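Purine nucleoside phosphorylase (Bacillus licheniformis, PDB 6DZD) probably catalyses the phosphorolysis of purine nucleosides such as adenosine and inosine, with an additional adenosine deaminase activity. Local coordinates at residues Gly115-Arg120 with Arg169-Asn174; Val135-Pro140 with Ala161-Met166; Val228-Leu233 with Ile238-Ile243; Lys68-Leu73 with His78-Ala83. All coordinates share one frame; numbering follows the deposited sequence.

Contact 1. Residues Gly115-Arg120 with Arg169-Asn174; sequences GLYTDR and RREGSN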
loop_
_atom_site.group_PDB
_atom_site.type_symbol
_atom_site.label_atom_id
_atom_site.label_comp_id
_atom_site.label_asym_id
_atom_site.label_seq_id
_atom_site.Cartn_x
_atom_site.Cartn_y
_atom_site.Cartn_z
ATOM N N GLY A 115 5.292 1.150 7.258
ATOM C CA GLY A 115 6.196 0.610 6.261
ATOM C C GLY A 115 6.765 -0.710 6.740
ATOM O O GLY A 115 7.126 -0.850 7.915
ATOM N N LEU A 116 6.833 -1.698 5.851
ATOM C CA LEU A 116 7.317 -3.019 6.222
ATOM C C LEU A 116 8.251 -3.532 5.137
ATOM O O LEU A 116 8.010 -3.309 3.946
ATOM C CB LEU A 116 6.160 -4.004 6.424
ATOM C CG LEU A 116 5.139 -3.706 7.516
ATOM C CD1 LEU A 116 3.883 -4.511 7.275
ATOM C CD2 LEU A 116 5.711 -3.967 8.915
ATOM N N TYR A 117 9.322 -4.209 5.548
ATOM C CA TYR A 117 10.172 -4.888 4.585
ATOM C C TYR A 117 10.897 -6.023 5.279
ATOM O O TYR A 117 11.060 -6.015 6.498
ATOM C CB TYR A 117 11.147 -3.923 3.933
ATOM C CG TYR A 117 12.386 -3.599 4.722
ATOM C CD1 TYR A 117 13.537 -4.363 4.578
ATOM C CD2 TYR A 117 12.429 -2.491 5.570
ATOM C CE1 TYR A 117 14.696 -4.056 5.269
ATOM C CE2 TYR A 117 13.587 -2.171 6.266
ATOM C CZ TYR A 117 14.719 -2.964 6.110
ATOM O OH TYR A 117 15.876 -2.684 6.792
ATOM N N THR A 118 11.359 -6.989 4.484
ATOM C CA THR A 118 12.013 -8.159 5.054
ATOM C C THR A 118 12.921 -8.789 4.008
ATOM O O THR A 118 12.796 -8.515 2.813
ATOM C CB THR A 118 10.984 -9.184 5.558
ATOM O OG1 THR A 118 11.622 -10.140 6.417
ATOM C CG2 THR A 118 10.335 -9.930 4.385
ATOM N N ASP A 119 13.870 -9.607 4.481
ATOM C CA ASP A 119 14.675 -10.456 3.602
ATOM C C ASP A 119 14.474 -11.945 3.885
ATOM O O ASP A 119 15.180 -12.773 3.299
ATOM C CB ASP A 119 16.172 -10.104 3.655
ATOM C CG ASP A 119 16.775 -10.180 5.057
ATOM O OD1 ASP A 119 16.170 -10.786 5.967
ATOM O OD2 ASP A 119 17.886 -9.625 5.241
ATOM N N ARG A 120 13.530 -12.313 4.790
ATOM C CA ARG A 120 13.299 -13.681 5.225
ATOM C C ARG A 120 12.281 -14.374 4.317
ATOM O O ARG A 120 11.347 -13.738 3.813
ATOM C CB ARG A 120 12.791 -13.696 6.670
ATOM C CG ARG A 120 13.429 -12.659 7.533
ATOM C CD ARG A 120 14.847 -13.071 7.942
ATOM N NE ARG A 120 15.106 -12.797 9.360
ATOM C CZ ARG A 120 14.964 -13.704 10.325
ATOM N NH1 ARG A 120 14.593 -14.940 10.000
ATOM N NH2 ARG A 120 15.200 -13.385 11.596
ATOM N N ARG A 169 20.987 2.465 3.066
ATOM C CA ARG A 169 21.897 2.714 4.182
ATOM C C ARG A 169 22.018 1.541 5.150
ATOM O O ARG A 169 23.101 1.299 5.679
ATOM C CB ARG A 169 21.474 3.979 4.943
ATOM C CG ARG A 169 21.582 5.270 4.115
ATOM C CD ARG A 169 21.156 6.512 4.887
ATOM N NE ARG A 169 22.329 7.333 5.232
ATOM C CZ ARG A 169 22.771 8.375 4.521
ATOM N NH1 ARG A 169 22.150 8.757 3.398
ATOM N NH2 ARG A 169 23.847 9.027 4.923
ATOM N N ARG A 170 20.944 0.808 5.417
ATOM C CA ARG A 170 21.047 -0.325 6.332
ATOM C C ARG A 170 21.310 -1.640 5.620
ATOM O O ARG A 170 21.960 -2.521 6.198
ATOM C CB ARG A 170 19.764 -0.503 7.153
ATOM C CG ARG A 170 19.710 0.209 8.479
ATOM C CD ARG A 170 18.937 1.511 8.349
ATOM N NE ARG A 170 18.103 1.795 9.516
ATOM C CZ ARG A 170 17.636 3.004 9.818
ATOM N NH1 ARG A 170 16.877 3.167 10.899
ATOM N NH2 ARG A 170 17.937 4.053 9.041
ATOM N N GLU A 171 20.852 -1.787 4.374
ATOM C CA GLU A 171 20.891 -3.081 3.708
ATOM C C GLU A 171 21.898 -3.168 2.574
ATOM O O GLU A 171 22.103 -4.267 2.050
ATOM C CB GLU A 171 19.503 -3.438 3.150
ATOM C CG GLU A 171 18.376 -3.269 4.155
ATOM C CD GLU A 171 18.462 -4.251 5.321
ATOM O OE1 GLU A 171 18.170 -3.867 6.470
ATOM O OE2 GLU A 171 18.807 -5.418 5.074
ATOM N N GLY A 172 22.560 -2.068 2.213
ATOM C CA GLY A 172 23.524 -2.120 1.135
ATOM C C GLY A 172 22.929 -2.236 -0.244
ATOM O O GLY A 172 23.608 -2.703 -1.164
ATOM N N SER A 173 21.686 -1.804 -0.427
ATOM C CA SER A 173 21.117 -1.833 -1.765
ATOM C C SER A 173 21.807 -0.804 -2.653
ATOM O O SER A 173 22.234 0.268 -2.208
ATOM C CB SER A 173 19.600 -1.556 -1.753
ATOM O OG SER A 173 18.830 -2.667 -1.283
ATOM N N ASN A 174 21.954 -1.165 -3.912
ATOM C CA ASN A 174 22.187 -0.187 -4.955
ATOM C C ASN A 174 20.826 0.312 -5.421
ATOM O O ASN A 174 19.978 -0.512 -5.803
ATOM C CB ASN A 174 22.958 -0.812 -6.104
ATOM C CG ASN A 174 23.224 0.149 -7.246
ATOM O OD1 ASN A 174 22.674 1.257 -7.315
ATOM N ND2 ASN A 174 24.060 -0.296 -8.184
#
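Tyr117 and Glu171 join strand 115-118 of one of the two mixed sheets in this YfiH/LACC1-family fold to the turn that ends helix 159-169, a case of one tyrosine hydroxyl tying a loop to a sheet. Within the strand, it is Tyr117 that touches the turn. Its CG lies between the backbone N and the carbonyl carbon (chi1 81°), and the ring extends toward the turn, meeting Glu171 from the opposite direction. Tyr117 OH donates a hydrogen bond of 2.6 Å to Glu171 OE1. The acceptor lies at the ring edge, close to the ring plane, while the hydroxyl reaches OE1 from above the carboxylate plane; the two planes are 72° apart. Glu171 OE1 also forms a salt bridge with Lys93 of the neighbouring strand 91-93, which would tend to keep this carboxylate charged, and the tyrosine ring meets Trp167 edge-to-face. A phenylalanine in place of Tyr117 would probably leave Glu171 OE1 without its hydroxyl partner, with the salt bridge to Lys93 still joining it to the sheet. Just past the strand end, Asp119 also points toward the turn, bringing a second carboxylate near the first. Lys93 touches Asp119 as well, so its positive charge may soften the repulsion between these acids, whose nearest oxygens, Asp119 OD2 and Glu171 OE2, are 4.3 Å apart.

Contact 2. Residues Val135-Pro140 with Ala161-Met166; sequences VYFYDP and ASMVDM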
loop_
_atom_site.group_PDB
_atom_site.type_symbol
_atom_site.label_atom_id
_atom_site.label_comp_id
_atom_site.label_asym_id
_atom_site.label_seq_id
_atom_site.Cartn_x
_atom_site.Cartn_y
_atom_site.Cartn_z
ATOM N N VAL A 135 2.673 1.325 -1.944
ATOM C CA VAL A 135 3.935 1.239 -2.670
ATOM C C VAL A 135 4.567 -0.129 -2.433
ATOM O O VAL A 135 4.532 -0.665 -1.321
ATOM C CB VAL A 135 4.896 2.372 -2.274
ATOM C CG1 VAL A 135 6.046 2.427 -3.258
ATOM C CG2 VAL A 135 4.148 3.709 -2.259
ATOM N N TYR A 136 5.124 -0.707 -3.489
ATOM C CA TYR A 136 5.835 -1.971 -3.400
ATOM C C TYR A 136 7.308 -1.747 -3.717
ATOM O O TYR A 136 7.667 -0.869 -4.500
ATOM C CB TYR A 136 5.250 -3.014 -4.354
ATOM C CG TYR A 136 3.784 -3.327 -4.164
ATOM C CD1 TYR A 136 2.804 -2.431 -4.570
ATOM C CD2 TYR A 136 3.371 -4.531 -3.605
ATOM C CE1 TYR A 136 1.443 -2.716 -4.416
ATOM C CE2 TYR A 136 2.016 -4.826 -3.449
ATOM C CZ TYR A 136 1.056 -3.908 -3.862
ATOM O OH TYR A 136 -0.286 -4.160 -3.732
ATOM N N PHE A 137 8.162 -2.542 -3.097
ATOM C CA PHE A 137 9.597 -2.386 -3.263
ATOM C C PHE A 137 10.206 -3.761 -3.421
ATOM O O PHE A 137 9.952 -4.647 -2.603
ATOM C CB PHE A 137 10.238 -1.692 -2.059
ATOM C CG PHE A 137 9.692 -0.330 -1.764
ATOM C CD1 PHE A 137 8.505 -0.184 -1.048
ATOM C CD2 PHE A 137 10.385 0.803 -2.160
ATOM C CE1 PHE A 137 8.015 1.075 -0.755
ATOM C CE2 PHE A 137 9.925 2.056 -1.876
ATOM C CZ PHE A 137 8.739 2.203 -1.173
ATOM N N TYR A 138 11.056 -3.925 -4.423
ATOM C CA TYR A 138 11.707 -5.205 -4.632
ATOM C C TYR A 138 13.122 -4.980 -5.130
ATOM O O TYR A 138 13.324 -4.287 -6.132
ATOM C CB TYR A 138 10.910 -6.054 -5.619
ATOM C CG TYR A 138 11.573 -7.356 -5.948
ATOM C CD1 TYR A 138 12.291 -8.070 -4.983
ATOM C CD2 TYR A 138 11.482 -7.883 -7.224
ATOM C CE1 TYR A 138 12.895 -9.270 -5.300
ATOM C CE2 TYR A 138 12.086 -9.081 -7.545
ATOM C CZ TYR A 138 12.782 -9.765 -6.587
ATOM O OH TYR A 138 13.354 -10.948 -6.930
ATOM N N ASP A 139 14.095 -5.544 -4.412
ATOM C CA ASP A 139 15.487 -5.575 -4.851
ATOM C C ASP A 139 15.869 -7.010 -5.195
ATOM O O ASP A 139 16.115 -7.821 -4.292
ATOM C CB ASP A 139 16.411 -5.015 -3.766
ATOM C CG ASP A 139 17.866 -4.922 -4.212
ATOM O OD1 ASP A 139 18.259 -5.585 -5.192
ATOM O OD2 ASP A 139 18.630 -4.184 -3.561
ATOM N N PRO A 140 15.967 -7.370 -6.469
ATOM C CA PRO A 140 16.298 -8.761 -6.801
ATOM C C PRO A 140 17.730 -9.119 -6.505
ATOM O O PRO A 140 18.035 -10.309 -6.407
ATOM C CB PRO A 140 15.992 -8.853 -8.296
ATOM C CG PRO A 140 16.019 -7.451 -8.799
ATOM C CD PRO A 140 15.817 -6.514 -7.656
ATOM N N ALA A 161 10.376 7.531 0.291
ATOM C CA ALA A 161 11.804 7.757 0.131
ATOM C C ALA A 161 12.593 7.155 1.282
ATOM O O ALA A 161 13.754 6.770 1.098
ATOM C CB ALA A 161 12.096 9.250 0.004
ATOM N N SER A 162 11.985 7.058 2.471
ATOM C CA SER A 162 12.672 6.437 3.597
ATOM C C SER A 162 12.891 4.952 3.363
ATOM O O SER A 162 13.908 4.395 3.779
ATOM C CB SER A 162 11.873 6.645 4.880
ATOM O OG SER A 162 11.968 7.977 5.335
ATOM N N MET A 163 11.962 4.292 2.690
ATOM C CA MET A 163 12.186 2.889 2.383
ATOM C C MET A 163 13.445 2.724 1.558
ATOM O O MET A 163 14.259 1.834 1.829
ATOM C CB MET A 163 10.987 2.291 1.647
ATOM C CG MET A 163 11.136 0.796 1.494
ATOM S SD MET A 163 10.967 -0.046 3.085
ATOM C CE MET A 163 9.171 0.031 3.295
ATOM N N VAL A 164 13.616 3.574 0.539
ATOM C CA VAL A 164 14.785 3.484 -0.325
ATOM C C VAL A 164 16.044 3.872 0.439
ATOM O O VAL A 164 17.096 3.235 0.291
ATOM C CB VAL A 164 14.594 4.355 -1.578
ATOM C CG1 VAL A 164 15.839 4.331 -2.415
ATOM C CG2 VAL A 164 13.388 3.899 -2.377
ATOM N N ASP A 165 15.962 4.914 1.274
ATOM C CA ASP A 165 17.123 5.305 2.068
ATOM C C ASP A 165 17.496 4.208 3.067
ATOM O O ASP A 165 18.681 4.000 3.365
ATOM C CB ASP A 165 16.862 6.650 2.761
ATOM C CG ASP A 165 18.153 7.321 3.242
ATOM O OD1 ASP A 165 19.076 7.546 2.406
ATOM O OD2 ASP A 165 18.261 7.610 4.466
ATOM N N MET A 166 16.487 3.508 3.607
ATOM C CA MET A 166 16.719 2.402 4.533
ATOM C C MET A 166 17.342 1.204 3.832
ATOM O O MET A 166 18.156 0.496 4.431
ATOM C CB MET A 166 15.416 1.998 5.222
ATOM C CG MET A 166 15.577 1.526 6.640
ATOM S SD MET A 166 14.088 1.850 7.633
ATOM C CE MET A 166 14.541 3.365 8.484
#
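With CG of Phe137 turned anti to the carbonyl carbon (chi1 -59°), its ring rises from strand 133-139 toward helix 159-169, where the side chain of Met163 comes to meet it. Met163 starts out extended, its CG opposite the backbone N (chi1 -172°), and then bends at both chi2 and chi3, so that CB and CG rest on the ring, with the sulfur higher above the same face and the terminal methyl bent off toward the rim. The outcome is a CH-pi contact: Met163 CG stands 3.5 Å from the centroid of the Phe137 ring, almost exactly over its centre. Met163 CB lies over the same face, nearer the far rim, 3.6 Å from Phe137 CZ. The sulfur is a more distant Met-aromatic partner, with SD 5.0 Å from the ring centroid. One helical residue further on, Val164 presents CG2 to the edge of the ring, 4.0 Å from Phe137 CE2, so face and edge are engaged by successive residues of one helix. Phe137 is also touched by Leu233 of helix 225-236 and by Ala148 of the adjacent strand. This is the core of an alpha/beta layer, in which helix 159-169 belongs to the crossover from strand 144-150 to the parallel strand 179-182, with strand 133-139 lying between them. Since the side chains that meet are wholly apolar, the helix is held over the sheet here by dispersion, shape and the exclusion of water, and its position depends on fit rather than on polar direction.

Contact 3. Residues Val228-Leu233 with Ile238-Ile243; sequences VNRQLL and IPNGQI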
loop_
_atom_site.group_PDB
_atom_site.type_symbol
_atom_site.label_atom_id
_atom_site.label_comp_id
_atom_site.label_asym_id
_atom_site.label_seq_id
_atom_site.Cartn_x
_atom_site.Cartn_y
_atom_site.Cartn_z
ATOM N N VAL A 228 3.306 12.251 -6.547
ATOM C CA VAL A 228 4.264 12.729 -5.566
ATOM C C VAL A 228 5.114 11.576 -5.077
ATOM O O VAL A 228 6.326 11.717 -4.882
ATOM C CB VAL A 228 3.546 13.421 -4.399
ATOM C CG1 VAL A 228 4.565 14.004 -3.443
ATOM C CG2 VAL A 228 2.593 14.478 -4.913
ATOM N N ASN A 229 4.494 10.421 -4.852
ATOM C CA ASN A 229 5.274 9.268 -4.435
ATOM C C ASN A 229 6.206 8.798 -5.548
ATOM O O ASN A 229 7.380 8.503 -5.294
ATOM C CB ASN A 229 4.348 8.157 -3.961
ATOM C CG ASN A 229 3.835 8.407 -2.567
ATOM O OD1 ASN A 229 4.522 8.137 -1.583
ATOM N ND2 ASN A 229 2.635 8.948 -2.467
ATOM N N ARG A 230 5.723 8.746 -6.790
ATOM C CA ARG A 230 6.632 8.408 -7.876
ATOM C C ARG A 230 7.797 9.385 -7.928
ATOM O O ARG A 230 8.949 8.981 -8.124
ATOM C CB ARG A 230 5.899 8.378 -9.207
ATOM C CG ARG A 230 6.751 7.842 -10.326
ATOM C CD ARG A 230 6.271 8.367 -11.684
ATOM N NE ARG A 230 6.522 9.795 -11.841
ATOM C CZ ARG A 230 7.716 10.297 -12.149
ATOM N NH1 ARG A 230 7.887 11.605 -12.275
ATOM N NH2 ARG A 230 8.746 9.478 -12.326
ATOM N N GLN A 231 7.520 10.669 -7.719
ATOM C CA GLN A 231 8.592 11.653 -7.697
ATOM C C GLN A 231 9.550 11.376 -6.553
ATOM O O GLN A 231 10.767 11.517 -6.708
ATOM C CB GLN A 231 8.015 13.064 -7.598
ATOM C CG GLN A 231 7.443 13.593 -8.899
ATOM C CD GLN A 231 7.127 15.078 -8.854
ATOM O OE1 GLN A 231 7.872 15.870 -8.277
ATOM N NE2 GLN A 231 6.029 15.467 -9.493
ATOM N N LEU A 232 9.025 10.931 -5.410
ATOM C CA LEU A 232 9.882 10.692 -4.262
ATOM C C LEU A 232 10.779 9.476 -4.454
ATOM O O LEU A 232 11.915 9.473 -3.966
ATOM C CB LEU A 232 9.027 10.522 -3.020
ATOM C CG LEU A 232 8.467 11.846 -2.513
ATOM C CD1 LEU A 232 7.251 11.568 -1.632
ATOM C CD2 LEU A 232 9.549 12.637 -1.779
ATOM N N LEU A 233 10.304 8.459 -5.192
ATOM C CA LEU A 233 11.143 7.308 -5.525
ATOM C C LEU A 233 12.278 7.706 -6.463
ATOM O O LEU A 233 13.437 7.337 -6.235
ATOM C CB LEU A 233 10.295 6.204 -6.155
ATOM C CG LEU A 233 9.186 5.611 -5.280
ATOM C CD1 LEU A 233 8.279 4.646 -6.060
ATOM C CD2 LEU A 233 9.778 4.923 -4.073
ATOM N N ILE A 238 15.629 5.603 -7.368
ATOM C CA ILE A 238 15.096 4.537 -8.209
ATOM C C ILE A 238 14.958 5.075 -9.628
ATOM O O ILE A 238 14.369 6.155 -9.813
ATOM C CB ILE A 238 13.759 4.045 -7.671
ATOM C CG1 ILE A 238 13.946 3.394 -6.305
ATOM C CG2 ILE A 238 13.166 3.060 -8.622
ATOM C CD1 ILE A 238 12.684 2.750 -5.792
ATOM N N PRO A 239 15.463 4.368 -10.640
ATOM C CA PRO A 239 15.281 4.841 -12.017
ATOM C C PRO A 239 13.811 4.795 -12.406
ATOM O O PRO A 239 13.089 3.859 -12.060
ATOM C CB PRO A 239 16.123 3.870 -12.858
ATOM C CG PRO A 239 16.685 2.873 -11.950
ATOM C CD PRO A 239 16.150 3.070 -10.563
ATOM N N ASN A 240 13.361 5.849 -13.096
ATOM C CA ASN A 240 11.944 5.959 -13.424
ATOM C C ASN A 240 11.456 4.763 -14.240
ATOM O O ASN A 240 10.289 4.364 -14.118
ATOM C CB ASN A 240 11.676 7.268 -14.168
ATOM C CG ASN A 240 10.181 7.564 -14.296
ATOM O OD1 ASN A 240 9.387 7.209 -13.411
ATOM N ND2 ASN A 240 9.787 8.211 -15.399
ATOM N N GLY A 241 12.335 4.184 -15.069
ATOM C CA GLY A 241 11.963 3.023 -15.853
ATOM C C GLY A 241 11.578 1.825 -15.010
ATOM O O GLY A 241 10.816 0.966 -15.463
ATOM N N GLN A 242 12.087 1.749 -13.778
ATOM C CA GLN A 242 11.811 0.639 -12.878
ATOM C C GLN A 242 10.659 0.932 -11.919
ATOM O O GLN A 242 10.555 0.280 -10.872
ATOM C CB GLN A 242 13.064 0.270 -12.094
ATOM C CG GLN A 242 13.904 -0.803 -12.751
ATOM C CD GLN A 242 15.377 -0.661 -12.427
ATOM O OE1 GLN A 242 16.225 -0.708 -13.325
ATOM N NE2 GLN A 242 15.694 -0.495 -11.145
ATOM N N ILE A 243 9.821 1.919 -12.230
ATOM C CA ILE A 243 8.629 2.228 -11.442
ATOM C C ILE A 243 7.395 2.088 -12.336
ATOM O O ILE A 243 7.337 2.662 -13.432
ATOM C CB ILE A 243 8.708 3.632 -10.811
ATOM C CG1 ILE A 243 9.985 3.772 -9.994
ATOM C CG2 ILE A 243 7.489 3.911 -9.931
ATOM C CD1 ILE A 243 10.235 5.183 -9.555
#
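Ile238 N donates to Leu233 O across 3.0 Å with an N-H...O angle of 159°, a backbone bond spanning five residues that turns the chain back at the end of helix 225-236. The second polar link is weaker: Arg230 NH2 approaches Asn240 OD1 to 2.6 Å, but the angle at the hydrogen is only 123°. The amide oxygen lies at the edge of the guanidinium, near its plane, and the two flat groups are 57° apart. Bent at chi3, the arginine chain brings this end over to the loop, while NH1 forms a salt bridge with Glu227 one turn earlier in the helix. Beneath these links the contact is hydrocarbon. Ile243, the first residue of strand 243-245, sends CD1 to within 3.6 Å of Leu233 CB, and its other branch, CG2, lies 4.0 Å from Arg230 CG. Leu233 and Ile238 run side by side in the same direction, their methyls Leu233 CD2 and Ile238 CD1 4.0 Å apart. Leu233 and Ile238 both touch Ala180 of strand 179-182 and Val164 of helix 159-169. The loop thus leads to strand 243-245, outermost in the sheet holding strands 133-139 and 179-182. Chemically, the division of labour is clear: a good main-chain bond and buried aliphatic groups fix the turn, whereas the poorly angled arginine-asparagine pair at the more exposed end is likely to contribute little.

Contact 4. Residues Lys68-Leu73 with His78-Ala83; sequences KVADIL and HDWVFA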
loop_
_atom_site.group_PDB
_atom_site.type_symbol
_atom_site.label_atom_id
_atom_site.label_comp_id
_atom_site.label_asym_id
_atom_site.label_seq_id
_atom_site.Cartn_x
_atom_site.Cartn_y
_atom_site.Cartn_z
ATOM N N LYS A 68 -9.054 -16.614 3.661
ATOM C CA LYS A 68 -9.287 -16.993 2.271
ATOM C C LYS A 68 -8.164 -16.503 1.377
ATOM O O LYS A 68 -7.686 -17.251 0.513
ATOM C CB LYS A 68 -10.622 -16.443 1.778
ATOM C CG LYS A 68 -10.656 -16.228 0.269
ATOM C CD LYS A 68 -12.071 -16.347 -0.283
ATOM C CE LYS A 68 -12.148 -16.147 -1.801
ATOM N NZ LYS A 68 -13.577 -16.115 -2.265
ATOM N N VAL A 69 -7.686 -15.276 1.604
ATOM C CA VAL A 69 -6.593 -14.772 0.783
ATOM C C VAL A 69 -5.322 -15.568 1.037
ATOM O O VAL A 69 -4.624 -15.958 0.095
ATOM C CB VAL A 69 -6.373 -13.269 1.018
ATOM C CG1 VAL A 69 -5.141 -12.817 0.254
ATOM C CG2 VAL A 69 -7.604 -12.486 0.589
ATOM N N ALA A 70 -5.034 -15.877 2.302
ATOM C CA ALA A 70 -3.855 -16.676 2.616
ATOM C C ALA A 70 -3.905 -18.031 1.922
ATOM O O ALA A 70 -2.881 -18.544 1.448
ATOM C CB ALA A 70 -3.744 -16.860 4.130
ATOM N N ASP A 71 -5.092 -18.622 1.840
ATOM C CA ASP A 71 -5.199 -19.944 1.234
ATOM C C ASP A 71 -5.077 -19.886 -0.294
ATOM O O ASP A 71 -4.595 -20.833 -0.915
ATOM C CB ASP A 71 -6.505 -20.604 1.690
ATOM C CG ASP A 71 -6.498 -20.993 3.186
ATOM O OD1 ASP A 71 -5.537 -20.689 3.943
ATOM O OD2 ASP A 71 -7.488 -21.619 3.615
ATOM N N ILE A 72 -5.510 -18.799 -0.928
ATOM C CA ILE A 72 -5.327 -18.694 -2.371
ATOM C C ILE A 72 -3.843 -18.635 -2.711
ATOM O O ILE A 72 -3.378 -19.299 -3.643
ATOM C CB ILE A 72 -6.107 -17.487 -2.928
ATOM C CG1 ILE A 72 -7.621 -17.768 -2.842
ATOM C CG2 ILE A 72 -5.683 -17.219 -4.373
ATOM C CD1 ILE A 72 -8.512 -16.544 -2.853
ATOM N N LEU A 73 -3.075 -17.868 -1.944
ATOM C CA LEU A 73 -1.628 -17.779 -2.094
ATOM C C LEU A 73 -0.903 -19.006 -1.550
ATOM O O LEU A 73 0.335 -19.010 -1.504
ATOM C CB LEU A 73 -1.122 -16.511 -1.404
ATOM C CG LEU A 73 -1.733 -15.208 -1.915
ATOM C CD1 LEU A 73 -1.505 -14.100 -0.912
ATOM C CD2 LEU A 73 -1.128 -14.820 -3.239
ATOM N N HIS A 78 -0.447 -17.657 9.818
ATOM C CA HIS A 78 0.518 -17.547 10.906
ATOM C C HIS A 78 1.815 -16.887 10.474
ATOM O O HIS A 78 2.525 -16.334 11.319
ATOM C CB HIS A 78 0.811 -18.935 11.487
ATOM C CG HIS A 78 -0.345 -19.518 12.236
ATOM N ND1 HIS A 78 -1.432 -20.081 11.602
ATOM C CD2 HIS A 78 -0.604 -19.589 13.564
ATOM C CE1 HIS A 78 -2.305 -20.490 12.507
ATOM N NE2 HIS A 78 -1.824 -20.207 13.706
ATOM N N ASP A 79 2.145 -16.940 9.185
ATOM C CA ASP A 79 3.367 -16.346 8.666
ATOM C C ASP A 79 3.123 -14.958 8.065
ATOM O O ASP A 79 3.949 -14.467 7.282
ATOM C CB ASP A 79 4.012 -17.275 7.639
ATOM C CG ASP A 79 4.234 -18.680 8.178
ATOM O OD1 ASP A 79 4.728 -18.828 9.322
ATOM O OD2 ASP A 79 3.901 -19.641 7.442
ATOM N N TRP A 80 2.012 -14.317 8.422
ATOM C CA TRP A 80 1.707 -12.972 7.972
ATOM C C TRP A 80 1.966 -11.958 9.092
ATOM O O TRP A 80 1.905 -12.282 10.284
ATOM C CB TRP A 80 0.254 -12.877 7.504
ATOM C CG TRP A 80 -0.011 -13.594 6.235
ATOM C CD1 TRP A 80 0.149 -14.932 6.000
ATOM C CD2 TRP A 80 -0.482 -13.021 5.007
ATOM N NE1 TRP A 80 -0.189 -15.223 4.703
ATOM C CE2 TRP A 80 -0.579 -14.069 4.070
ATOM C CE3 TRP A 80 -0.830 -11.727 4.609
ATOM C CZ2 TRP A 80 -1.008 -13.863 2.756
ATOM C CZ3 TRP A 80 -1.262 -11.524 3.299
ATOM C CH2 TRP A 80 -1.350 -12.591 2.392
ATOM N N VAL A 81 2.261 -10.714 8.693
ATOM C CA VAL A 81 2.544 -9.633 9.632
ATOM C C VAL A 81 1.779 -8.383 9.216
ATOM O O VAL A 81 1.885 -7.941 8.066
ATOM C CB VAL A 81 4.049 -9.324 9.716
ATOM C CG1 VAL A 81 4.273 -8.211 10.690
ATOM C CG2 VAL A 81 4.829 -10.575 10.107
ATOM N N PHE A 82 1.059 -7.789 10.172
ATOM C CA PHE A 82 0.188 -6.642 9.951
ATOM C C PHE A 82 0.643 -5.467 10.810
ATOM O O PHE A 82 1.392 -5.634 11.776
ATOM C CB PHE A 82 -1.285 -7.013 10.254
ATOM C CG PHE A 82 -1.930 -7.863 9.186
ATOM C CD1 PHE A 82 -1.501 -9.170 8.964
ATOM C CD2 PHE A 82 -2.953 -7.369 8.408
ATOM C CE1 PHE A 82 -2.081 -9.957 7.972
ATOM C CE2 PHE A 82 -3.538 -8.157 7.423
ATOM C CZ PHE A 82 -3.105 -9.448 7.209
ATOM N N ALA A 83 0.186 -4.265 10.450
ATOM C CA ALA A 83 0.613 -3.038 11.114
ATOM C C ALA A 83 -0.573 -2.272 11.675
ATOM O O ALA A 83 -1.665 -2.264 11.097
ATOM C CB ALA A 83 1.378 -2.108 10.178
#
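Trp80 anchors a helix-to-strand contact: helix 59-72 packs against strand 80-82, an outermost strand of the six-stranded mixed sheet that also holds strands 124-129 and 270-276. A short connection separates the two elements, and one indole takes part in every side-chain contact between them. The Trp80 side chain leaves the strand toward the helix, and chi1 of -70°, with CG beside the backbone N, sets the indole against Val69 and Ala70 of the helix and Leu73 just beyond it. Ala70 approaches the pyrrole nitrogen side obliquely, its CB 4.0 Å from Trp80 NE1. That nitrogen is satisfied elsewhere, by a hydrogen bond to Thr75 OG1 in the connection; Ala70 O bonds to the same hydroxyl oxygen, so Thr75 joins helix end and indole. Val69 adds a looser touch at CH2, and Phe124, Met271 and Phe273 from the sheet also touch the ring. Replacing Trp80 with an alanine would probably open a gap beneath the last turn of the helix and deprive Thr75 of its indole partner. Leu73 crosses the tryptophan side chain at about a right angle, and its methyl meets the six-membered ring at its edge, Leu73 CD1 lying 3.6 Å from Trp80 CH2.

How the contacts relate
Along the chain contact 4 comes first, then contact 1, whose closed loop contains contact 2, and finally contact 3. Three of them gather on the sheet that contains strands 115-118, 133-139 and 243-245: the centres of contacts 1 and 2 are 7 Å apart, those of contacts 2 and 3 are 10 Å apart. Helix 159-169 links the first pair, and Leu233 and Ile238 of contact 3 pack on Phe137 and Val164 of contact 2, making one continuous core. Contact 4 belongs to the other six-stranded sheet, its centre 28 Å from that of contact 3; Leu116 touching Val81 relates it to contact 1. The contacts thus serve two sheets that meet at Leu116, away from the zinc site.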